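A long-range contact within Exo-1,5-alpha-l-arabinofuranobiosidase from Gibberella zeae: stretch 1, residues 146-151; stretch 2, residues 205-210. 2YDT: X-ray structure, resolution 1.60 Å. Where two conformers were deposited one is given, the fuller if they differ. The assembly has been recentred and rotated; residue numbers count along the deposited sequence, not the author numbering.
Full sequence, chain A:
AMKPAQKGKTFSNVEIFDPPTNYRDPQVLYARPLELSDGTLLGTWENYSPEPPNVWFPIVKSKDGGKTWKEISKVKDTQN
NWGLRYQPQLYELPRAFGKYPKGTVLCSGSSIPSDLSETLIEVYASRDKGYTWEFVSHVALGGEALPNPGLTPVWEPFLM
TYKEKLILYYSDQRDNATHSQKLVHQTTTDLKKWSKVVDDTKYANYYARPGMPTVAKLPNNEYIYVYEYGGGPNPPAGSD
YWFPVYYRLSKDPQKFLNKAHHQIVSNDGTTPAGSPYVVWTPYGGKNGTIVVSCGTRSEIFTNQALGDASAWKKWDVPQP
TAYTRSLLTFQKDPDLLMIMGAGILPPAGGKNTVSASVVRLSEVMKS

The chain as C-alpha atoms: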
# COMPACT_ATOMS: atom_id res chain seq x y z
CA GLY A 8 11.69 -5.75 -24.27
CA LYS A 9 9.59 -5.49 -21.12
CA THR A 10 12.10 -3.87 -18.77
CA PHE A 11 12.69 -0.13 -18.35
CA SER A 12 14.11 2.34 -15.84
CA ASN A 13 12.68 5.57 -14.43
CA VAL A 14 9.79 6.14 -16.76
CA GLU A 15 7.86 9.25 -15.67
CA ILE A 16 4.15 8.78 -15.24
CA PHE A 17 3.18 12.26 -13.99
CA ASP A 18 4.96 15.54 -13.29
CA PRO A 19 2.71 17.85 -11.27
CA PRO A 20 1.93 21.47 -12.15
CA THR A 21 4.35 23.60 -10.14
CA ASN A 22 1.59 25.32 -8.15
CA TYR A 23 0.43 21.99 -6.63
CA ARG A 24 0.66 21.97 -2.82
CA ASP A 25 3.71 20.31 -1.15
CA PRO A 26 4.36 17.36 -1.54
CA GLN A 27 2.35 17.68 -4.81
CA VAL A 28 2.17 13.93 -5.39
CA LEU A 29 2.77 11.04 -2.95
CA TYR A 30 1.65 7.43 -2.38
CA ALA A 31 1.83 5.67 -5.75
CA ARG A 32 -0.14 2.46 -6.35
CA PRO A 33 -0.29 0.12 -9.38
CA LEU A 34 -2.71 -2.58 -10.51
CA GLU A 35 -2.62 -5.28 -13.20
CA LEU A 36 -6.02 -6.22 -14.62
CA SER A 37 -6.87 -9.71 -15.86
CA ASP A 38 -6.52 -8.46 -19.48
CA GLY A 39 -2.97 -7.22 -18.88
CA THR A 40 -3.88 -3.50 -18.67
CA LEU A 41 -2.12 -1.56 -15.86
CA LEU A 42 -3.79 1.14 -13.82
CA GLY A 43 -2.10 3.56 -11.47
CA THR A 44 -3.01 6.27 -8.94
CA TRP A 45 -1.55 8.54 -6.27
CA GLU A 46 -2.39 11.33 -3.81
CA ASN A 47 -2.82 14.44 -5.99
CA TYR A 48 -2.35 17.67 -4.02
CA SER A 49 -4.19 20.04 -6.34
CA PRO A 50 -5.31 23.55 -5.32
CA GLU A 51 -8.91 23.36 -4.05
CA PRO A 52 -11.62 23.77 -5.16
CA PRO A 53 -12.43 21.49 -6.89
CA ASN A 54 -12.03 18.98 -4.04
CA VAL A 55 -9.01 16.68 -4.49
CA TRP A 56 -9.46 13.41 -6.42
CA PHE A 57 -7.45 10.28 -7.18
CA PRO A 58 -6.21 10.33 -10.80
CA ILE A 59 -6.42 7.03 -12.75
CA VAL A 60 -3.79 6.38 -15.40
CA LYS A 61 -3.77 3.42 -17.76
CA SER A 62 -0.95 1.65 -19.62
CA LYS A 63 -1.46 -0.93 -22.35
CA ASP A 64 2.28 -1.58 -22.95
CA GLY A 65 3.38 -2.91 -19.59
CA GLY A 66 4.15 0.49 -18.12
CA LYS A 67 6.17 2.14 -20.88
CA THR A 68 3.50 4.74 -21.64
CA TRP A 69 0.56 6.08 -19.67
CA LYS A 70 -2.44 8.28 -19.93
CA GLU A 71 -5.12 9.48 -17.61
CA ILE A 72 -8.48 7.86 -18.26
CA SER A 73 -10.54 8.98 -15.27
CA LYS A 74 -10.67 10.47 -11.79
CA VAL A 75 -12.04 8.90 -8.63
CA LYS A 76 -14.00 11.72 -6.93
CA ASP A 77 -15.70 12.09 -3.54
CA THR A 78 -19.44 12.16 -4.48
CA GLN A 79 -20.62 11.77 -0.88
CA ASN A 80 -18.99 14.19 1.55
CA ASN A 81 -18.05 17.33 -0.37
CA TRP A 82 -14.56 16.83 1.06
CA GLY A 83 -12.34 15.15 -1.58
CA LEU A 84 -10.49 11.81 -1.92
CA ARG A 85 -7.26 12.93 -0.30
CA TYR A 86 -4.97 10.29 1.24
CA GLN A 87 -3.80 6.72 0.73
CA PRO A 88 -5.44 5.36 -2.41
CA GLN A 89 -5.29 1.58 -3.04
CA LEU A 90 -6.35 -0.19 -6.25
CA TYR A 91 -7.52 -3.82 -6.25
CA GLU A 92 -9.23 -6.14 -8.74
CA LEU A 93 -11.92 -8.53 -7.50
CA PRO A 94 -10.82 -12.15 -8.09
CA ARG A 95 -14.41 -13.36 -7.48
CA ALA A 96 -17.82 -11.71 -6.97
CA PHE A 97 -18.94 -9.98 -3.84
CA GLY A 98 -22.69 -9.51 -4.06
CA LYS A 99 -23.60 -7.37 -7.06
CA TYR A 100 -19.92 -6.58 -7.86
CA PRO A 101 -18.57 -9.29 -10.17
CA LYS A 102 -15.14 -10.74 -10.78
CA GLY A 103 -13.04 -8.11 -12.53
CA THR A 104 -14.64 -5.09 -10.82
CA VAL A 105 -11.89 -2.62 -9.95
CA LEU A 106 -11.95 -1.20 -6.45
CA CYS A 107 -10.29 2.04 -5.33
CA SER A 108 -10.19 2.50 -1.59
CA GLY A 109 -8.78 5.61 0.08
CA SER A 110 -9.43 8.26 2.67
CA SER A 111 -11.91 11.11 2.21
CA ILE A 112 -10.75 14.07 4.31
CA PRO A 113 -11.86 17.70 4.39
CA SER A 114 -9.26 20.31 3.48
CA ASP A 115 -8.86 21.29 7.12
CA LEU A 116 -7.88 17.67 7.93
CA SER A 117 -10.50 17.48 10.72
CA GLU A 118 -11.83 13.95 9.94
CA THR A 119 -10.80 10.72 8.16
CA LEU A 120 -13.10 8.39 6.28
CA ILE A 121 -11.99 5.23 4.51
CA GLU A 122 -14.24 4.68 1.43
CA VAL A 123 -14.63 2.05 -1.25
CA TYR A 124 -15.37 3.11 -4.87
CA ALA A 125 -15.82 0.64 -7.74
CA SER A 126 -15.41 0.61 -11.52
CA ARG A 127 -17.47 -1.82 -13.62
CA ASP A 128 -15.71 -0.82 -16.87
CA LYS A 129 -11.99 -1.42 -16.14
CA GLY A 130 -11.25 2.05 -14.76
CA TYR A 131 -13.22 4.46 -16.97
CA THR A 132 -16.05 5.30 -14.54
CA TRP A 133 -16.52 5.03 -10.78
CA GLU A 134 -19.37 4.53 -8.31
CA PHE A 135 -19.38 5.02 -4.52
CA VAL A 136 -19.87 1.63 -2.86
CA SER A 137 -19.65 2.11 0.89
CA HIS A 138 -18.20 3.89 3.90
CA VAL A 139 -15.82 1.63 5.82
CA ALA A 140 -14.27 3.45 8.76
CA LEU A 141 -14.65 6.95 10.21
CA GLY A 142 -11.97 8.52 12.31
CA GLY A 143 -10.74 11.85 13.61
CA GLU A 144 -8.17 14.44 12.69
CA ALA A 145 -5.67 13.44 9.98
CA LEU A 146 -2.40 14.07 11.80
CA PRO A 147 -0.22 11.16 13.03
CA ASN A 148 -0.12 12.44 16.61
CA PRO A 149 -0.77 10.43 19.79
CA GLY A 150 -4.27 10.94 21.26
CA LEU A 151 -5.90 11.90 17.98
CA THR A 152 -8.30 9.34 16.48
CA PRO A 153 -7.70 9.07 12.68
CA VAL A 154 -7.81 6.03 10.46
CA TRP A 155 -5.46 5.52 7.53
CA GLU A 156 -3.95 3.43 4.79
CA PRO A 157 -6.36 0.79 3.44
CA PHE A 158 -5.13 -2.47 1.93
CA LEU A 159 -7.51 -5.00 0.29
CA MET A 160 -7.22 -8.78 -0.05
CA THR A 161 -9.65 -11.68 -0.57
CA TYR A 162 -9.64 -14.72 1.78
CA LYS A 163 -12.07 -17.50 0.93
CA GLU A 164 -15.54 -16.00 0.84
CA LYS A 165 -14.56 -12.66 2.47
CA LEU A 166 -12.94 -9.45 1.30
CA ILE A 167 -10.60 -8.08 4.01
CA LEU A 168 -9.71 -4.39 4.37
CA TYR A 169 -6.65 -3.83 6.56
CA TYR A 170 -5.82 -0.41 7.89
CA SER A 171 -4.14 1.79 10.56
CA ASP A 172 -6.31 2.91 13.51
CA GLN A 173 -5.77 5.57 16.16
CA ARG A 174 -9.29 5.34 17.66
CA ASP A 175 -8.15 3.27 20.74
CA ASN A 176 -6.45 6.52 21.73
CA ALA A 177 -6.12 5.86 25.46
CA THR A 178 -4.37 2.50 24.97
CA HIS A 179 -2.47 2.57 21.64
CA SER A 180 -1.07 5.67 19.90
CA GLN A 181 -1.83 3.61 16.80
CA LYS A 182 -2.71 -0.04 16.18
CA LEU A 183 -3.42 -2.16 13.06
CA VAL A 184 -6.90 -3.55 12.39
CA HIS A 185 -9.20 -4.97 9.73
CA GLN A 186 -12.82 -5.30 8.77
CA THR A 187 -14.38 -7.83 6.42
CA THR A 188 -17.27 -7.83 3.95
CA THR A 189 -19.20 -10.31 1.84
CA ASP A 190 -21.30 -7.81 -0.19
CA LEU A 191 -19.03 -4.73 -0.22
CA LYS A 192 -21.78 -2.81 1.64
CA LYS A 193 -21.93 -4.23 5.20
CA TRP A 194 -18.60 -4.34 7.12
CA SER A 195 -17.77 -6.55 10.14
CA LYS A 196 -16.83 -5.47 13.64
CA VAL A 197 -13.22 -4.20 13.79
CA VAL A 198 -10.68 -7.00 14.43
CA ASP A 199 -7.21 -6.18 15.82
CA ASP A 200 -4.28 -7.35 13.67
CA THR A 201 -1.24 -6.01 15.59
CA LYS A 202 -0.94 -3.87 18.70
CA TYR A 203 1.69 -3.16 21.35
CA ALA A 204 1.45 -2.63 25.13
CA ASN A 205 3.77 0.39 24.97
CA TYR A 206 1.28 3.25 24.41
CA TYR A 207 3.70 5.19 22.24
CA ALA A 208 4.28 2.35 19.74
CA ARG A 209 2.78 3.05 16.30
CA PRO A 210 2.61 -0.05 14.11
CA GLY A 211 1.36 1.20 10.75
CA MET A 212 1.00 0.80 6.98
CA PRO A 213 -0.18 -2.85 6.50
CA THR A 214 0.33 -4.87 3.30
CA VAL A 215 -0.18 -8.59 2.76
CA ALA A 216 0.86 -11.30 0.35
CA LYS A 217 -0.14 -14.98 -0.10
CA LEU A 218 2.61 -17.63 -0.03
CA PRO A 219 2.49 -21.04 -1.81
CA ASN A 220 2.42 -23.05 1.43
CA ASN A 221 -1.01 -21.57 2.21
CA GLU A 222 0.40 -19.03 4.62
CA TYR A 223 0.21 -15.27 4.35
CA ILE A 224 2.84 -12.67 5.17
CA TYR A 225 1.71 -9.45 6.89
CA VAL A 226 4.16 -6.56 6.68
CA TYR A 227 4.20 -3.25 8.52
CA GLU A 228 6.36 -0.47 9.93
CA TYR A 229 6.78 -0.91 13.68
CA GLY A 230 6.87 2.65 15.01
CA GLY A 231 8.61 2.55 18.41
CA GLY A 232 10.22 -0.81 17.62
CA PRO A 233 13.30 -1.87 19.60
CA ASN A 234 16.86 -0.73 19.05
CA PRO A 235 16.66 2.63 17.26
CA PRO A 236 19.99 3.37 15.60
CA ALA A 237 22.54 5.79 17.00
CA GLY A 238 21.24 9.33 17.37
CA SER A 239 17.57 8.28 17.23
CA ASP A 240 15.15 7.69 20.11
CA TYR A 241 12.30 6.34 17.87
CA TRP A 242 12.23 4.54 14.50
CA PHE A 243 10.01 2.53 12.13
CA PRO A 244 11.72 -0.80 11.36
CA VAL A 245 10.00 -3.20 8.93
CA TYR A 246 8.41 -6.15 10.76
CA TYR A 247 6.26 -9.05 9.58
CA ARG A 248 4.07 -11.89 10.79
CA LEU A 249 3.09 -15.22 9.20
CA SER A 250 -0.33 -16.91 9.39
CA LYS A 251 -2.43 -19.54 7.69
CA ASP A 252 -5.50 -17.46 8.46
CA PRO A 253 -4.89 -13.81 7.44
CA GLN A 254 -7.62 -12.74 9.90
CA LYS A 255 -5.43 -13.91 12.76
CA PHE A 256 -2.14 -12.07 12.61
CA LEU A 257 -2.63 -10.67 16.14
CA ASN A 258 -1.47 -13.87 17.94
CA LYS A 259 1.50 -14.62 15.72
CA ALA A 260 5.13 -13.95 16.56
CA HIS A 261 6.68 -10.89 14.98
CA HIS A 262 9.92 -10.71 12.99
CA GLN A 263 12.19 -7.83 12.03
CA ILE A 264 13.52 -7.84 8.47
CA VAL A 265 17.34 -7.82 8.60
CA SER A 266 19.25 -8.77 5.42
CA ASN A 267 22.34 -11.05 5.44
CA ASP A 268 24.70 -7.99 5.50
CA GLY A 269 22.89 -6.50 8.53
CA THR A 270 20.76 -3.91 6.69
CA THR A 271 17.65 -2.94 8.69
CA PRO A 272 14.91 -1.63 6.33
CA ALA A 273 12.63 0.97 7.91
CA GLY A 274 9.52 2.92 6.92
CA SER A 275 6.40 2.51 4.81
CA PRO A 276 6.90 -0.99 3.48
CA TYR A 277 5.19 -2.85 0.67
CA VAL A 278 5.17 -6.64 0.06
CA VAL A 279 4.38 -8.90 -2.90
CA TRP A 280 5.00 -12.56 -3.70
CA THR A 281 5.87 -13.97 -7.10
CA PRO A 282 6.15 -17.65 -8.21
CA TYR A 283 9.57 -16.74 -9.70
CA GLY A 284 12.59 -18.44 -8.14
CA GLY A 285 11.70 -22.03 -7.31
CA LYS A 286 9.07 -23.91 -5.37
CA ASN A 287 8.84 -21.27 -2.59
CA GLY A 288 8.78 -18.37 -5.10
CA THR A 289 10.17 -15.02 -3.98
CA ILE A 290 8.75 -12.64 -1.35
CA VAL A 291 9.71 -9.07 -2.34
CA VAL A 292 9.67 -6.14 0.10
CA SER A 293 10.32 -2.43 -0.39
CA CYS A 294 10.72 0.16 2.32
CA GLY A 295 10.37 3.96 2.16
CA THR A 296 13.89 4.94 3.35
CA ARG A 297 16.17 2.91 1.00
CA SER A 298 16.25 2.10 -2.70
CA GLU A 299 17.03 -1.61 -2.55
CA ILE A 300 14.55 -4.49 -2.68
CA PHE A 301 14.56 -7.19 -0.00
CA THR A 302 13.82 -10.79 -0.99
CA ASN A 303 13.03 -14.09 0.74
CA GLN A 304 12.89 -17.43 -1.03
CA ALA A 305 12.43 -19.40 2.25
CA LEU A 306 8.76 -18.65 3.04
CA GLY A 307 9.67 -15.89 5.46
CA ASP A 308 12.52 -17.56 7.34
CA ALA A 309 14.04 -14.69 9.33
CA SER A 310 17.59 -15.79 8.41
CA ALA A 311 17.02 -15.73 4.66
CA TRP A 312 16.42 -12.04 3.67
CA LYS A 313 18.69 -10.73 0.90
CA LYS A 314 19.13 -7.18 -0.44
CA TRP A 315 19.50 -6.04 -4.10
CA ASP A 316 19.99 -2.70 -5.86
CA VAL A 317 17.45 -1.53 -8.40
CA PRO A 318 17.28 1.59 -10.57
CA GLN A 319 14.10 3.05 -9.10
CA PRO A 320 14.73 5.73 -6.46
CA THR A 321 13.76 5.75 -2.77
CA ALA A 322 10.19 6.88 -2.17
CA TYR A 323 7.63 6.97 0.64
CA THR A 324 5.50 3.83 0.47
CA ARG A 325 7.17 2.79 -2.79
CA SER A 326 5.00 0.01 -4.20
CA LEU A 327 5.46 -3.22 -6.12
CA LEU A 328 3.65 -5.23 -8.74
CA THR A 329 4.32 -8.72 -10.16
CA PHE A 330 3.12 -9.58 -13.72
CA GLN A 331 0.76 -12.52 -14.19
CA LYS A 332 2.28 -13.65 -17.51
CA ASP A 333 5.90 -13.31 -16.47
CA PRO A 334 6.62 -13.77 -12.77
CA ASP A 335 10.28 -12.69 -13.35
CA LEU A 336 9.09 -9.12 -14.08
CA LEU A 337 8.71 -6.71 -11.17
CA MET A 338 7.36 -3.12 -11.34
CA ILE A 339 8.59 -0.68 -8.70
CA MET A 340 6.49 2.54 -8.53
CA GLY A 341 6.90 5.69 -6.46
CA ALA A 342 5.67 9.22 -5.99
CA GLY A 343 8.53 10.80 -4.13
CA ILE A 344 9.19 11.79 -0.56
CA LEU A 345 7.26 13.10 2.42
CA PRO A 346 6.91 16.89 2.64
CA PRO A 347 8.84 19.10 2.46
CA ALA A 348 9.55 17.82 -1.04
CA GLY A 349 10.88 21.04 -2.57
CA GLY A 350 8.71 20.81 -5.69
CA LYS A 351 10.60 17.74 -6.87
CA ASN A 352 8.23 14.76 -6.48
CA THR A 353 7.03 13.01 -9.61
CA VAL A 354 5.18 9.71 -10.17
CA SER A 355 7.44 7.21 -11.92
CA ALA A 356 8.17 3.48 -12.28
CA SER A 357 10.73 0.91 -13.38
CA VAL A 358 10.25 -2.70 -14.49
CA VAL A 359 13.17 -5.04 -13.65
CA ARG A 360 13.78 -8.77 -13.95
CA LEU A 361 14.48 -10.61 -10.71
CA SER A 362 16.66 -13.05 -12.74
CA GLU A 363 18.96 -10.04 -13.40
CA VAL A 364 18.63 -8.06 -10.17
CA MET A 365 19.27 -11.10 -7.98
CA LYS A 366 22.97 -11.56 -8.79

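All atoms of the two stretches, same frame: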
# COMPACT_ATOMS: atom_id res chain seq x y z
N LEU A 146 -3.80 13.86 11.46
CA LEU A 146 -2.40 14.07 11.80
C LEU A 146 -1.93 12.89 12.61
O LEU A 146 -2.69 12.37 13.43
CB LEU A 146 -2.21 15.36 12.63
CG LEU A 146 -2.61 16.66 11.97
CD1 LEU A 146 -2.52 17.78 13.04
CD2 LEU A 146 -1.71 16.93 10.80
N PRO A 147 -0.69 12.40 12.37
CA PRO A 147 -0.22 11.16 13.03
C PRO A 147 0.34 11.39 14.43
O PRO A 147 1.52 11.12 14.70
CB PRO A 147 0.89 10.67 12.08
CG PRO A 147 1.44 11.96 11.55
CD PRO A 147 0.25 12.85 11.32
N ASN A 148 -0.50 11.98 15.28
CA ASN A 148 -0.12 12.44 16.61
C ASN A 148 -0.84 11.61 17.66
O ASN A 148 -2.02 11.31 17.52
CB ASN A 148 -0.54 13.90 16.79
CG ASN A 148 0.24 14.87 15.88
OD1 ASN A 148 1.27 14.52 15.29
ND2 ASN A 148 -0.21 16.13 15.85
N PRO A 149 -0.14 11.24 18.76
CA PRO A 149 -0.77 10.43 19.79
C PRO A 149 -1.98 11.15 20.39
O PRO A 149 -1.90 12.37 20.66
CB PRO A 149 0.34 10.22 20.83
CG PRO A 149 1.35 11.22 20.56
CD PRO A 149 1.27 11.54 19.06
N GLY A 150 -3.08 10.42 20.59
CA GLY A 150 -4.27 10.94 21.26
C GLY A 150 -5.31 11.45 20.30
O GLY A 150 -6.48 11.51 20.64
N LEU A 151 -4.91 11.72 19.05
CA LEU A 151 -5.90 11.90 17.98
C LEU A 151 -6.47 10.56 17.52
O LEU A 151 -5.89 9.52 17.81
CB LEU A 151 -5.31 12.69 16.79
CG LEU A 151 -4.63 14.02 17.10
CD1 LEU A 151 -4.13 14.65 15.85
CD2 LEU A 151 -5.54 14.99 17.84
N ASN A 205 3.20 -0.96 24.87
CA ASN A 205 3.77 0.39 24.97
C ASN A 205 2.86 1.37 24.22
O ASN A 205 2.72 1.27 22.98
CB ASN A 205 5.19 0.45 24.42
CG ASN A 205 5.84 1.82 24.63
OD1 ASN A 205 5.24 2.85 24.36
ND2 ASN A 205 7.09 1.83 25.09
N TYR A 206 2.27 2.31 24.96
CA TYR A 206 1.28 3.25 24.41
C TYR A 206 1.86 3.95 23.19
O TYR A 206 1.16 4.21 22.20
CB TYR A 206 0.87 4.32 25.42
CG TYR A 206 -0.02 5.32 24.80
CD1 TYR A 206 -1.38 5.06 24.64
CD2 TYR A 206 0.47 6.52 24.30
CE1 TYR A 206 -2.20 5.96 23.99
CE2 TYR A 206 -0.35 7.41 23.72
CZ TYR A 206 -1.67 7.14 23.54
OH TYR A 206 -2.48 8.05 22.90
N TYR A 207 3.13 4.35 23.28
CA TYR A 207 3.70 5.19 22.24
C TYR A 207 4.11 4.46 20.97
O TYR A 207 4.46 5.09 19.99
CB TYR A 207 4.86 6.00 22.82
CG TYR A 207 4.32 7.05 23.76
CD1 TYR A 207 3.61 8.15 23.26
CD2 TYR A 207 4.45 6.92 25.13
CE1 TYR A 207 3.07 9.09 24.09
CE2 TYR A 207 3.90 7.87 25.97
CZ TYR A 207 3.24 8.94 25.44
OH TYR A 207 2.69 9.88 26.30
N ALA A 208 4.03 3.12 20.95
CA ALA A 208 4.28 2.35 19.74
C ALA A 208 3.22 2.68 18.70
O ALA A 208 2.07 2.90 19.03
CB ALA A 208 4.28 0.85 20.00
N ARG A 209 3.64 2.69 17.45
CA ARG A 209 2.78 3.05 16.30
C ARG A 209 3.07 2.09 15.15
O ARG A 209 3.65 2.46 14.12
CB ARG A 209 2.97 4.51 15.87
CG ARG A 209 2.48 5.51 16.89
CD ARG A 209 2.88 6.92 16.48
NE ARG A 209 2.19 7.31 15.27
CZ ARG A 209 0.91 7.66 15.19
NH1 ARG A 209 0.16 7.85 16.27
NH2 ARG A 209 0.39 7.88 14.00
N PRO A 210 2.63 0.82 15.29
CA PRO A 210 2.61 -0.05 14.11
C PRO A 210 1.68 0.56 13.08
O PRO A 210 0.64 1.09 13.46
CB PRO A 210 2.06 -1.38 14.65
CG PRO A 210 1.18 -0.95 15.81
CD PRO A 210 1.94 0.21 16.44

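This is a small contact between two turn-containing segments, held by van der Waals packing of prolines against two tyrosines and an arginine, with no hydrogen bond across it. About 230 Å² is buried, both sides summed. The touching parts run in nearly opposite directions, 164° apart. The backbones stay well separated: the nearest CA atoms, those of Pro149 and Tyr207, are 7.3 Å apart, so side chains bridge the gap.

Each segment is shaped by its own turn. Asn148 to Leu151 form a type II turn, closed by Leu151 N to Asn148 O at 3.3 Å. Gly150 has phi 96°, psi -18°. A CB there would be jammed against the preceding carbonyl oxygen, so the backbone itself calls for glycine. Asn205 to Ala208 form a type I turn, closed by Ala208 N to Asn205 O at 3.0 Å. The side chain of Asn205 adds a second bond, with Tyr207 N donating to Asn205 OD1 at 2.8 Å.

Pro149 points toward the second stretch and meets both tyrosines. Its CB lies 4.1 Å from Tyr206 CE2 and 4.4 Å from Tyr207 CE1. These are apolar contacts, oblique to both rings. Tyr206 starts out sideways, but its end comes nearer. Its OH is 3.4 Å from Gly150 N, at an angle too poor for a hydrogen bond; this hydroxyl is bonded elsewhere in the structure.

Arg209 has the largest area covered by the other stretch. It points toward stretch 1, and its NH2 comes within 3.4 Å of Pro147 CB. Pro147 O lies over one face of the guanidinium, 3.5 Å from Arg209 NH2. Approach over the face is out of line with the N-H bonds, so no hydrogen bond forms. Both NH1 and NH2 find hydrogen-bond partners elsewhere in the structure.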